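Local coordinates for protein levansucrase (Bacillus subtilis, PDB 1OYG) that is a levansucrase, a member of the levansucrase/invertase family of enzymes, with a fold built largely of beta strands, at residues 171-176 and 180-185. Numbering follows the deposited sequence.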
loop_
_atom_site.group_PDB
_atom_site.type_symbol
_atom_site.label_atom_id
_atom_site.label_comp_id
_atom_site.label_asym_id
_atom_site.label_seq_id
_atom_site.Cartn_x
_atom_site.Cartn_y
_atom_site.Cartn_z
ATOM N N VAL A 171 4.525 -15.535 13.267
ATOM C CA VAL A 171 3.293 -16.304 13.388
ATOM C C VAL A 171 3.662 -17.780 13.359
ATOM O O VAL A 171 4.208 -18.268 12.371
ATOM C CB VAL A 171 2.303 -15.990 12.243
ATOM C CG1 VAL A 171 0.936 -16.612 12.538
ATOM C CG2 VAL A 171 2.171 -14.486 12.041
ATOM N N ASN A 172 3.396 -18.472 14.464
ATOM C CA ASN A 172 3.699 -19.891 14.601
ATOM C C ASN A 172 2.544 -20.714 14.062
ATOM O O ASN A 172 1.427 -20.605 14.547
ATOM C CB ASN A 172 3.981 -20.230 16.066
ATOM C CG ASN A 172 5.214 -19.521 16.590
ATOM O OD1 ASN A 172 6.179 -19.322 15.853
ATOM N ND2 ASN A 172 5.181 -19.117 17.854
ATOM N N VAL A 173 2.823 -21.512 13.036
ATOM C CA VAL A 173 1.798 -22.256 12.310
ATOM C C VAL A 173 2.216 -23.707 12.098
ATOM O O VAL A 173 3.264 -23.974 11.505
ATOM C CB VAL A 173 1.530 -21.604 10.931
ATOM C CG1 VAL A 173 0.506 -22.408 10.125
ATOM C CG2 VAL A 173 1.066 -20.164 11.102
ATOM N N SER A 174 1.388 -24.634 12.573
ATOM C CA SER A 174 1.587 -26.060 12.329
ATOM C C SER A 174 0.942 -26.470 11.014
ATOM O O SER A 174 -0.165 -26.035 10.696
ATOM C CB SER A 174 0.974 -26.884 13.459
ATOM O OG SER A 174 1.653 -26.651 14.677
ATOM N N ALA A 175 1.639 -27.316 10.259
ATOM C CA ALA A 175 1.169 -27.768 8.956
ATOM C C ALA A 175 0.956 -29.276 8.938
ATOM O O ALA A 175 1.786 -30.039 9.434
ATOM C CB ALA A 175 2.164 -27.374 7.877
ATOM N N SER A 176 -0.167 -29.686 8.364
ATOM C CA SER A 176 -0.449 -31.091 8.102
ATOM C C SER A 176 -0.901 -31.250 6.650
ATOM O O SER A 176 -0.941 -30.275 5.898
ATOM C CB SER A 176 -1.520 -31.602 9.067
ATOM O OG SER A 176 -2.796 -31.078 8.749
ATOM N N LEU A 180 -3.724 -25.906 7.974
ATOM C CA LEU A 180 -2.758 -25.087 8.693
ATOM C C LEU A 180 -3.469 -24.592 9.938
ATOM O O LEU A 180 -4.654 -24.264 9.885
ATOM C CB LEU A 180 -2.308 -23.884 7.861
ATOM C CG LEU A 180 -1.460 -24.157 6.616
ATOM C CD1 LEU A 180 -1.055 -22.839 5.971
ATOM C CD2 LEU A 180 -0.228 -24.992 6.941
ATOM N N ASN A 181 -2.748 -24.535 11.053
ATOM C CA ASN A 181 -3.317 -24.096 12.321
ATOM C C ASN A 181 -2.391 -23.082 12.983
ATOM O O ASN A 181 -1.209 -23.349 13.162
ATOM C CB ASN A 181 -3.561 -25.303 13.236
ATOM C CG ASN A 181 -4.604 -26.262 12.671
ATOM O OD1 ASN A 181 -5.791 -26.160 12.980
ATOM N ND2 ASN A 181 -4.166 -27.184 11.822
ATOM N N ILE A 182 -2.920 -21.906 13.313
ATOM C CA ILE A 182 -2.145 -20.884 14.012
ATOM C C ILE A 182 -2.090 -21.248 15.492
ATOM O O ILE A 182 -3.123 -21.360 16.150
ATOM C CB ILE A 182 -2.758 -19.472 13.812
ATOM C CG1 ILE A 182 -2.726 -19.070 12.336
ATOM C CG2 ILE A 182 -2.004 -18.441 14.651
ATOM C CD1 ILE A 182 -3.655 -17.926 11.985
ATOM N N ASN A 183 -0.882 -21.448 16.004
ATOM C CA ASN A 183 -0.674 -21.801 17.405
ATOM C C ASN A 183 -0.507 -20.577 18.298
ATOM O O ASN A 183 -0.830 -20.616 19.488
ATOM C CB ASN A 183 0.540 -22.725 17.530
ATOM C CG ASN A 183 0.382 -23.990 16.721
ATOM O OD1 ASN A 183 1.240 -24.336 15.907
ATOM N ND2 ASN A 183 -0.729 -24.681 16.925
ATOM N N GLY A 184 -0.024 -19.487 17.715
ATOM C CA GLY A 184 0.218 -18.265 18.456
ATOM C C GLY A 184 1.257 -17.415 17.762
ATOM O O GLY A 184 1.641 -17.697 16.632
ATOM N N VAL A 185 1.699 -16.368 18.445
ATOM C CA VAL A 185 2.728 -15.482 17.929
ATOM C C VAL A 185 3.853 -15.316 18.939
ATOM O O VAL A 185 3.702 -15.609 20.125
ATOM C CB VAL A 185 2.162 -14.086 17.547
ATOM C CG1 VAL A 185 1.050 -14.219 16.514
ATOM C CG2 VAL A 185 1.669 -13.324 18.781
HETATM O O HOH W 1 -2.092 -28.294 11.055
#
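N172, L180 and S174 bury the most surface where 171-176 and 180-185 pair as the antiparallel arms of a beta hairpin. The backbone of N172 is gripped at a beta bulge: its N donates to G184 O (2.9 Å), and its O accepts from N183 N (2.9 Å). N183 is the extra residue, between I182 and G184, and the backbone angles of G184 (phi 156°, psi -171°) call for glycine. The N172 side chain lies with CB against G184 O (3.5 Å), while its amide turns to Q170 and E186. S174 exchanges both backbone bonds with N181, whose ND2 bonds S179. With OG swung beside its own backbone N (chi1 -65°), the S174 hydroxyl donates to a lone pair of N183 OD1 in the carbonyl plane (2.7 Å), tying the bulge residue to the facing strand. On the other face, L180 lays CD2 against A175 CB (3.5 Å) and its CB against V173 CG1 (3.9 Å), and V173 CG2 meets I182 CG1 (4.1 Å). From this apolar face L180 reaches Y77 and I79 on strand 77-85, and V173 and I182 reach M97 on strand 94-101, neither adjacent to the hairpin in strand order. Strand 149-157 flanks 163-175, and 180-192 is outermost in this sheet of the family's five-bladed beta-propeller.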